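Long-range contacts in protein SMG-7 (Caenorhabditis elegans, PDB 3ZHE), which acts in nonsense-mediated mRNA decay, forming a heterodimer with SMG-5 through 14-3-3-like domains, and may bind telomeric DNA and telomerase RNA: residues R126-A130 with S156-N160; A162-N168 with A193-F197; V184-R189 with K257-P262. The contacts are given in a common frame with arbitrary orientation. Numbering follows the deposited sequence.

Contact 1 of 3, residues R126-A130 with S156-N160; sequences RVFMA and SCRIN
Small residues let helices approach closely. Residues 126-130 are helical; 156-159 form the last turn of helix 146-159, and Asn160 leaves it with an extended backbone (phi/psi -141°/96°). The CA atoms of Ala130 and Ser156 lie 4.4 Å apart. The Ala130 methyl points toward the other helix and meets the other two most covered residues: Ala130 CB lies 3.9 Å from Ile159 CB and 3.5 Å from Asn160 CB. The Ile159 side chain (m, m) leaves sideways and its end leads away from 126-130, though CG2 stays 3.8 Å from Arg126 CG. Asn160, chi1 t, turns toward helix 122-142 while its OD1 accepts from Ala162 N. Polar links flank the methyl: Ser156 OG, chi1 t, donates to Ala130 O at 2.8 Å, and Arg126 NH1 makes a weak hydrogen bond of 3.4 Å to Ile159 O. Pairing the early part of helix 122-142 with the end of helix 146-159, away from their connecting turn, the contact closes a TPR-type helical hairpin, consistent with the repeat predicted at 130-163.

Contact 2 of 3, residues A162-N168 with A193-F197; sequences ADGAVWN and ATMEF
Helices 164-176 and 180-191 form a TPR-like helical hairpin, and the loop after the second packs on the start of the first. Residues 193-197 have no regular structure, and Glu196 has positive phi (58°/100°); a helix follows Asp163. The CA pairs are Ala162-Thr194 (4.8 Å), Gly164-Ala193 (5.0 Å) and Asp163-Met195 (5.1 Å).

Among polar features, Asp163 is the N-cap: its OD1 accepts a weak 3.3 Å hydrogen bond from Ala165 N. Ala162 O comes within 2.9 Å of Met195 N, Thr194 OG1 makes a weak hydrogen bond to Tyr364 O, and Trp167 NE1 donates to Pro161 O.

Close packing centres on Gly164, whose CA lies 3.5 Å from Ala193 CB; an ideal CB there would sit only 3.1 Å from Phe197 N, so the absence of a side chain lets the loop come in.

Side-chain packing completes the join. Ala162 CB is 3.7 Å from Thr194 CB, and Ala193 CB is 4.1 Å from Trp167 CD1. Phe197, chi1 t, has the most covered surface, spanning the first helical turn: its CD1 lies 4.1 Å from Ala165 CB, and the ring also packs against the Asn168 carboxamide, Phe197 CE2 3.5 Å from Asn168 CG.

Contact 3 of 3, residues V184-R189 with K257-P262; sequences VYFHTR and KEMIVP
The helical segments 184-189 and 257-262, their axes 8.8 Å apart at closest approach and their N-to-C directions 42° apart, fit together through complementary bumps and hollows. The nearest CA atoms, Tyr185 and Glu258, are 5.1 Å apart. Tyr185 (chi1 t) is the largest bump: Glu258 CG lies over one face of its ring, while Val261 CB meets the ring edge, 3.9 Å from Tyr185 CE1. Val261 (chi1 t) in turn fills the hollow between Tyr185, Thr188 and Arg189, its CG1 3.7 Å from Thr188 CG2 and 4.0 Å from Arg189 CD. Pro262, where the helix kinks, enters the adjoining dip: its CB is 3.8 Å from both Val184 CG1 and Thr188 OG1, and its CG 4.0 Å from Tyr185 CA. Thr188 OG1 donates to Val184 O at 2.7 Å, within its own helix. Beside the Tyr185 ring, Lys257 NZ forms a salt bridge with Asp360, whose backbone O accepts from Arg189 NH1. Helix 200-209 covers Val184 and Thr188, Phe186 faces helix 164-176, and Ile260 packs on helix 313-322.

Overall arrangement
Stacked helical hairpins spread local packing across a chain built of helices and loops, without strands, and these contacts follow that path. Contact 1 closes before the others open and joins helices 122-142 and 146-159. Contact 2, with its centre about 11 Å away, lies at the start of helix 164-176 and touches contact 1 where Cys157 packs on Trp167. Contacts 2 and 3, with centres about 13 Å apart, alternate along the chain; Trp167 meets Arg189 in a cation-pi interaction between successive helices 164-176 and 180-191. Contacts 1 and 3, about 21 Å apart between centres, do not touch. The contacts thus lead from helix 122-142 through the hairpin 164-191 to helix 257-270, across the 67 residues between the segments of contact 3.

Contact 1 of 3, residues R126-A130 with S156-N160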
loop_
_atom_site.group_PDB
_atom_site.type_symbol
_atom_site.label_atom_id
_atom_site.label_comp_id
_atom_site.label_asym_id
_atom_site.label_seq_id
_atom_site.Cartn_x
_atom_site.Cartn_y
_atom_site.Cartn_z
ATOM N N ARG B 126 7.093 11.009 -6.489
ATOM C CA ARG B 126 6.463 10.405 -7.659
ATOM C C ARG B 126 7.448 9.517 -8.419
ATOM O O ARG B 126 7.195 8.322 -8.623
ATOM C CB ARG B 126 5.885 11.484 -8.583
ATOM C CG ARG B 126 5.102 10.936 -9.768
ATOM C CD ARG B 126 4.334 12.032 -10.496
ATOM N NE ARG B 126 3.418 12.742 -9.606
ATOM C CZ ARG B 126 2.186 12.334 -9.317
ATOM N NH1 ARG B 126 1.713 11.212 -9.843
ATOM N NH2 ARG B 126 1.426 13.045 -8.496
ATOM N N VAL B 127 8.575 10.104 -8.820
ATOM C CA VAL B 127 9.603 9.369 -9.552
ATOM C C VAL B 127 10.099 8.162 -8.755
ATOM O O VAL B 127 10.261 7.070 -9.304
ATOM C CB VAL B 127 10.802 10.271 -9.910
ATOM C CG1 VAL B 127 11.880 9.472 -10.624
ATOM C CG2 VAL B 127 10.350 11.440 -10.772
ATOM N N PHE B 128 10.322 8.361 -7.458
ATOM C CA PHE B 128 10.807 7.292 -6.589
ATOM C C PHE B 128 9.828 6.125 -6.503
ATOM O O PHE B 128 10.201 4.975 -6.741
ATOM C CB PHE B 128 11.105 7.821 -5.184
ATOM C CG PHE B 128 11.434 6.744 -4.192
ATOM C CD1 PHE B 128 12.682 6.149 -4.188
ATOM C CD2 PHE B 128 10.494 6.325 -3.263
ATOM C CE1 PHE B 128 12.987 5.157 -3.281
ATOM C CE2 PHE B 128 10.793 5.334 -2.354
ATOM C CZ PHE B 128 12.041 4.748 -2.364
ATOM N N MET B 129 8.581 6.426 -6.152
ATOM C CA MET B 129 7.554 5.399 -6.036
ATOM C C MET B 129 7.381 4.638 -7.346
ATOM O O MET B 129 7.333 3.401 -7.359
ATOM C CB MET B 129 6.225 6.009 -5.585
ATOM C CG MET B 129 5.789 5.551 -4.204
ATOM S SD MET B 129 5.455 3.780 -4.171
ATOM C CE MET B 129 6.180 3.324 -2.603
ATOM N N ALA B 130 7.309 5.380 -8.448
ATOM C CA ALA B 130 7.189 4.770 -9.768
ATOM C C ALA B 130 8.363 3.844 -10.076
ATOM O O ALA B 130 8.178 2.761 -10.636
ATOM C CB ALA B 130 7.067 5.838 -10.834
ATOM N N SER B 156 3.251 1.501 -11.855
ATOM C CA SER B 156 4.431 2.316 -12.134
ATOM C C SER B 156 4.201 3.263 -13.308
ATOM O O SER B 156 4.535 4.446 -13.237
ATOM C CB SER B 156 5.637 1.413 -12.416
ATOM O OG SER B 156 6.715 2.139 -12.980
ATOM N N CYS B 157 3.625 2.731 -14.381
ATOM C CA CYS B 157 3.311 3.518 -15.569
ATOM C C CYS B 157 2.325 4.636 -15.249
ATOM O O CYS B 157 2.457 5.751 -15.753
ATOM C CB CYS B 157 2.746 2.618 -16.671
ATOM S SG CYS B 157 2.340 3.477 -18.208
ATOM N N ARG B 158 1.339 4.336 -14.408
ATOM C CA ARG B 158 0.350 5.337 -14.018
ATOM C C ARG B 158 0.982 6.461 -13.205
ATOM O O ARG B 158 0.698 7.636 -13.436
ATOM C CB ARG B 158 -0.801 4.705 -13.227
ATOM C CG ARG B 158 -1.906 5.697 -12.875
ATOM C CD ARG B 158 -3.045 5.054 -12.095
ATOM N NE ARG B 158 -2.687 4.775 -10.707
ATOM C CZ ARG B 158 -2.669 3.559 -10.173
ATOM N NH1 ARG B 158 -2.998 2.507 -10.909
ATOM N NH2 ARG B 158 -2.330 3.395 -8.901
ATOM N N ILE B 159 1.839 6.094 -12.255
ATOM C CA ILE B 159 2.468 7.083 -11.382
ATOM C C ILE B 159 3.385 8.015 -12.171
ATOM O O ILE B 159 3.319 9.236 -12.026
ATOM C CB ILE B 159 3.261 6.426 -10.233
ATOM C CG1 ILE B 159 2.411 5.372 -9.522
ATOM C CG2 ILE B 159 3.740 7.480 -9.246
ATOM C CD1 ILE B 159 1.020 5.840 -9.161
ATOM N N ASN B 160 4.233 7.432 -13.012
ATOM C CA ASN B 160 5.119 8.215 -13.866
ATOM C C ASN B 160 5.253 7.609 -15.259
ATOM O O ASN B 160 6.058 6.704 -15.472
ATOM C CB ASN B 160 6.497 8.365 -13.221
ATOM C CG ASN B 160 7.459 9.165 -14.078
ATOM O OD1 ASN B 160 7.048 10.016 -14.866
ATOM N ND2 ASN B 160 8.751 8.893 -13.928
#

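Contact 2 of 3, residues A162-N168 with A193-F197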
loop_
_atom_site.group_PDB
_atom_site.type_symbol
_atom_site.label_atom_id
_atom_site.label_comp_id
_atom_site.label_asym_id
_atom_site.label_seq_id
_atom_site.Cartn_x
_atom_site.Cartn_y
_atom_site.Cartn_z
ATOM N N ALA B 162 6.375 9.162 -17.760
ATOM C CA ALA B 162 7.480 9.835 -18.434
ATOM C C ALA B 162 8.757 8.997 -18.498
ATOM O O ALA B 162 9.749 9.420 -19.088
ATOM C CB ALA B 162 7.755 11.186 -17.784
ATOM N N ASP B 163 8.727 7.811 -17.897
ATOM C CA ASP B 163 9.871 6.905 -17.939
ATOM C C ASP B 163 9.616 5.783 -18.942
ATOM O O ASP B 163 8.806 4.888 -18.693
ATOM C CB ASP B 163 10.147 6.322 -16.550
ATOM C CG ASP B 163 11.559 5.783 -16.409
ATOM O OD1 ASP B 163 12.180 5.449 -17.441
ATOM O OD2 ASP B 163 12.051 5.693 -15.263
ATOM N N GLY B 164 10.316 5.836 -20.073
ATOM C CA GLY B 164 10.131 4.878 -21.149
ATOM C C GLY B 164 10.414 3.434 -20.778
ATOM O O GLY B 164 9.888 2.507 -21.404
ATOM N N ALA B 165 11.249 3.249 -19.760
ATOM C CA ALA B 165 11.589 1.919 -19.266
ATOM C C ALA B 165 10.335 1.120 -18.938
ATOM O O ALA B 165 10.221 -0.045 -19.313
ATOM C CB ALA B 165 12.487 2.022 -18.045
ATOM N N VAL B 166 9.394 1.761 -18.251
ATOM C CA VAL B 166 8.157 1.109 -17.836
ATOM C C VAL B 166 7.374 0.607 -19.044
ATOM O O VAL B 166 6.917 -0.539 -19.069
ATOM C CB VAL B 166 7.267 2.064 -17.019
ATOM C CG1 VAL B 166 6.156 1.289 -16.337
ATOM C CG2 VAL B 166 8.101 2.812 -15.992
ATOM N N TRP B 167 7.231 1.472 -20.044
ATOM C CA TRP B 167 6.571 1.113 -21.293
ATOM C C TRP B 167 7.256 -0.084 -21.953
ATOM O O TRP B 167 6.590 -1.000 -22.446
ATOM C CB TRP B 167 6.566 2.303 -22.257
ATOM C CG TRP B 167 5.821 3.508 -21.756
ATOM C CD1 TRP B 167 6.358 4.645 -21.222
ATOM C CD2 TRP B 167 4.401 3.695 -21.751
ATOM N NE1 TRP B 167 5.359 5.527 -20.885
ATOM C CE2 TRP B 167 4.148 4.967 -21.198
ATOM C CE3 TRP B 167 3.317 2.910 -22.158
ATOM C CZ2 TRP B 167 2.857 5.472 -21.044
ATOM C CZ3 TRP B 167 2.037 3.411 -22.003
ATOM C CH2 TRP B 167 1.819 4.680 -21.451
ATOM N N ASN B 168 8.587 -0.073 -21.955
ATOM C CA ASN B 168 9.357 -1.181 -22.518
ATOM C C ASN B 168 9.090 -2.501 -21.795
ATOM O O ASN B 168 8.891 -3.539 -22.431
ATOM C CB ASN B 168 10.855 -0.858 -22.509
ATOM C CG ASN B 168 11.690 -1.924 -23.198
ATOM O OD1 ASN B 168 11.902 -1.878 -24.410
ATOM N ND2 ASN B 168 12.174 -2.889 -22.423
ATOM N N ALA B 193 8.959 7.998 -25.404
ATOM C CA ALA B 193 8.546 8.556 -24.122
ATOM C C ALA B 193 9.344 9.813 -23.795
ATOM O O ALA B 193 10.191 10.238 -24.578
ATOM C CB ALA B 193 8.701 7.529 -23.023
ATOM N N THR B 194 9.071 10.406 -22.638
ATOM C CA THR B 194 9.748 11.634 -22.240
ATOM C C THR B 194 11.193 11.347 -21.831
ATOM O O THR B 194 12.064 12.207 -21.952
ATOM C CB THR B 194 9.000 12.358 -21.101
ATOM O OG1 THR B 194 7.602 12.422 -21.413
ATOM C CG2 THR B 194 9.537 13.772 -20.924
ATOM N N MET B 195 11.445 10.129 -21.359
ATOM C CA MET B 195 12.800 9.717 -21.000
ATOM C C MET B 195 13.520 9.069 -22.178
ATOM O O MET B 195 14.751 9.058 -22.231
ATOM C CB MET B 195 12.788 8.759 -19.805
ATOM C CG MET B 195 12.897 9.443 -18.449
ATOM S SD MET B 195 14.403 10.426 -18.307
ATOM C CE MET B 195 14.328 10.937 -16.593
ATOM N N GLU B 196 12.739 8.532 -23.112
ATOM C CA GLU B 196 13.254 7.844 -24.297
ATOM C C GLU B 196 14.154 6.650 -23.975
ATOM O O GLU B 196 15.336 6.808 -23.668
ATOM C CB GLU B 196 13.968 8.823 -25.233
ATOM C CG GLU B 196 13.129 10.035 -25.589
ATOM C CD GLU B 196 13.767 10.914 -26.645
ATOM O OE1 GLU B 196 14.956 10.704 -26.970
ATOM O OE2 GLU B 196 13.074 11.820 -27.154
ATOM N N PHE B 197 13.573 5.457 -24.059
ATOM C CA PHE B 197 14.289 4.208 -23.835
ATOM C C PHE B 197 14.660 3.601 -25.183
ATOM O O PHE B 197 13.868 2.868 -25.777
ATOM C CB PHE B 197 13.404 3.242 -23.044
ATOM C CG PHE B 197 14.129 2.038 -22.520
ATOM C CD1 PHE B 197 14.871 2.115 -21.352
ATOM C CD2 PHE B 197 14.056 0.826 -23.182
ATOM C CE1 PHE B 197 15.537 1.007 -20.863
ATOM C CE2 PHE B 197 14.717 -0.286 -22.698
ATOM C CZ PHE B 197 15.459 -0.195 -21.536
#

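Contact 3 of 3, residues V184-R189 with K257-P262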
loop_
_atom_site.group_PDB
_atom_site.type_symbol
_atom_site.label_atom_id
_atom_site.label_comp_id
_atom_site.label_asym_id
_atom_site.label_seq_id
_atom_site.Cartn_x
_atom_site.Cartn_y
_atom_site.Cartn_z
ATOM N N VAL B 184 4.123 -4.216 -29.681
ATOM C CA VAL B 184 4.594 -3.190 -30.602
ATOM C C VAL B 184 4.231 -1.799 -30.094
ATOM O O VAL B 184 5.079 -0.902 -30.050
ATOM C CB VAL B 184 4.016 -3.395 -32.014
ATOM C CG1 VAL B 184 4.275 -2.173 -32.880
ATOM C CG2 VAL B 184 4.611 -4.641 -32.645
ATOM N N TYR B 185 2.972 -1.633 -29.696
ATOM C CA TYR B 185 2.505 -0.360 -29.151
ATOM C C TYR B 185 3.334 0.102 -27.948
ATOM O O TYR B 185 3.824 1.237 -27.912
ATOM C CB TYR B 185 1.026 -0.451 -28.773
ATOM C CG TYR B 185 0.555 0.688 -27.903
ATOM C CD1 TYR B 185 0.501 1.983 -28.395
ATOM C CD2 TYR B 185 0.168 0.469 -26.587
ATOM C CE1 TYR B 185 0.077 3.031 -27.604
ATOM C CE2 TYR B 185 -0.261 1.510 -25.788
ATOM C CZ TYR B 185 -0.303 2.789 -26.302
ATOM O OH TYR B 185 -0.729 3.831 -25.513
ATOM N N PHE B 186 3.489 -0.789 -26.974
ATOM C CA PHE B 186 4.251 -0.494 -25.765
ATOM C C PHE B 186 5.713 -0.156 -26.059
ATOM O O PHE B 186 6.245 0.814 -25.520
ATOM C CB PHE B 186 4.171 -1.664 -24.784
ATOM C CG PHE B 186 2.882 -1.726 -24.013
ATOM C CD1 PHE B 186 2.347 -0.586 -23.436
ATOM C CD2 PHE B 186 2.205 -2.927 -23.865
ATOM C CE1 PHE B 186 1.160 -0.642 -22.722
ATOM C CE2 PHE B 186 1.018 -2.989 -23.155
ATOM C CZ PHE B 186 0.495 -1.845 -22.583
ATOM N N HIS B 187 6.359 -0.960 -26.900
ATOM C CA HIS B 187 7.748 -0.710 -27.279
ATOM C C HIS B 187 7.886 0.647 -27.970
ATOM O O HIS B 187 8.879 1.353 -27.783
ATOM C CB HIS B 187 8.286 -1.826 -28.186
ATOM C CG HIS B 187 8.686 -3.071 -27.452
ATOM N ND1 HIS B 187 9.808 -3.139 -26.656
ATOM C CD2 HIS B 187 8.121 -4.301 -27.413
ATOM C CE1 HIS B 187 9.912 -4.356 -26.148
ATOM N NE2 HIS B 187 8.901 -5.079 -26.591
ATOM N N THR B 188 6.883 1.004 -28.765
ATOM C CA THR B 188 6.861 2.302 -29.434
ATOM C C THR B 188 6.774 3.440 -28.415
ATOM O O THR B 188 7.533 4.417 -28.490
ATOM C CB THR B 188 5.689 2.398 -30.432
ATOM O OG1 THR B 188 5.810 1.366 -31.418
ATOM C CG2 THR B 188 5.683 3.750 -31.125
ATOM N N ARG B 189 5.851 3.303 -27.462
ATOM C CA ARG B 189 5.710 4.278 -26.380
ATOM C C ARG B 189 7.018 4.438 -25.613
ATOM O O ARG B 189 7.401 5.548 -25.238
ATOM C CB ARG B 189 4.594 3.864 -25.418
ATOM C CG ARG B 189 3.190 4.021 -25.976
ATOM C CD ARG B 189 2.900 5.467 -26.353
ATOM N NE ARG B 189 3.059 6.386 -25.227
ATOM C CZ ARG B 189 2.065 6.790 -24.443
ATOM N NH1 ARG B 189 0.830 6.355 -24.656
ATOM N NH2 ARG B 189 2.303 7.630 -23.444
ATOM N N LYS B 257 -5.521 2.930 -30.920
ATOM C CA LYS B 257 -4.272 3.656 -30.711
ATOM C C LYS B 257 -3.066 2.745 -30.920
ATOM O O LYS B 257 -1.971 3.210 -31.239
ATOM C CB LYS B 257 -4.229 4.235 -29.293
ATOM C CG LYS B 257 -4.246 3.172 -28.198
ATOM C CD LYS B 257 -4.106 3.759 -26.802
ATOM C CE LYS B 257 -4.139 2.654 -25.753
ATOM N NZ LYS B 257 -4.020 3.167 -24.359
ATOM N N GLU B 258 -3.279 1.443 -30.748
ATOM C CA GLU B 258 -2.204 0.457 -30.825
ATOM C C GLU B 258 -1.769 0.194 -32.267
ATOM O O GLU B 258 -0.884 -0.622 -32.524
ATOM C CB GLU B 258 -2.636 -0.841 -30.139
ATOM C CG GLU B 258 -3.094 -0.635 -28.702
ATOM C CD GLU B 258 -3.601 -1.905 -28.048
ATOM O OE1 GLU B 258 -3.692 -2.945 -28.735
ATOM O OE2 GLU B 258 -3.910 -1.863 -26.838
ATOM N N MET B 259 -2.407 0.895 -33.197
ATOM C CA MET B 259 -2.025 0.866 -34.601
ATOM C C MET B 259 -1.582 2.258 -35.040
ATOM O O MET B 259 -0.638 2.406 -35.816
ATOM C CB MET B 259 -3.192 0.392 -35.472
ATOM C CG MET B 259 -3.523 -1.088 -35.348
ATOM S SD MET B 259 -4.803 -1.594 -36.515
ATOM C CE MET B 259 -4.963 -3.335 -36.125
ATOM N N ILE B 260 -2.270 3.276 -34.529
ATOM C CA ILE B 260 -1.972 4.664 -34.870
ATOM C C ILE B 260 -0.620 5.117 -34.325
ATOM O O ILE B 260 0.195 5.675 -35.061
ATOM C CB ILE B 260 -3.077 5.617 -34.373
ATOM C CG1 ILE B 260 -4.390 5.338 -35.110
ATOM C CG2 ILE B 260 -2.657 7.070 -34.558
ATOM C CD1 ILE B 260 -4.266 5.397 -36.620
ATOM N N VAL B 261 -0.388 4.874 -33.037
ATOM C CA VAL B 261 0.877 5.249 -32.398
ATOM C C VAL B 261 2.126 4.621 -33.041
ATOM O O VAL B 261 3.089 5.337 -33.326
ATOM C CB VAL B 261 0.851 5.010 -30.861
ATOM C CG1 VAL B 261 2.262 4.948 -30.296
ATOM C CG2 VAL B 261 0.040 6.093 -30.169
ATOM N N PRO B 262 2.120 3.293 -33.279
ATOM C CA PRO B 262 3.289 2.715 -33.954
ATOM C C PRO B 262 3.461 3.247 -35.375
ATOM O O PRO B 262 4.584 3.306 -35.876
ATOM C CB PRO B 262 2.962 1.218 -33.998
ATOM C CG PRO B 262 1.990 1.008 -32.896
ATOM C CD PRO B 262 1.163 2.249 -32.870
#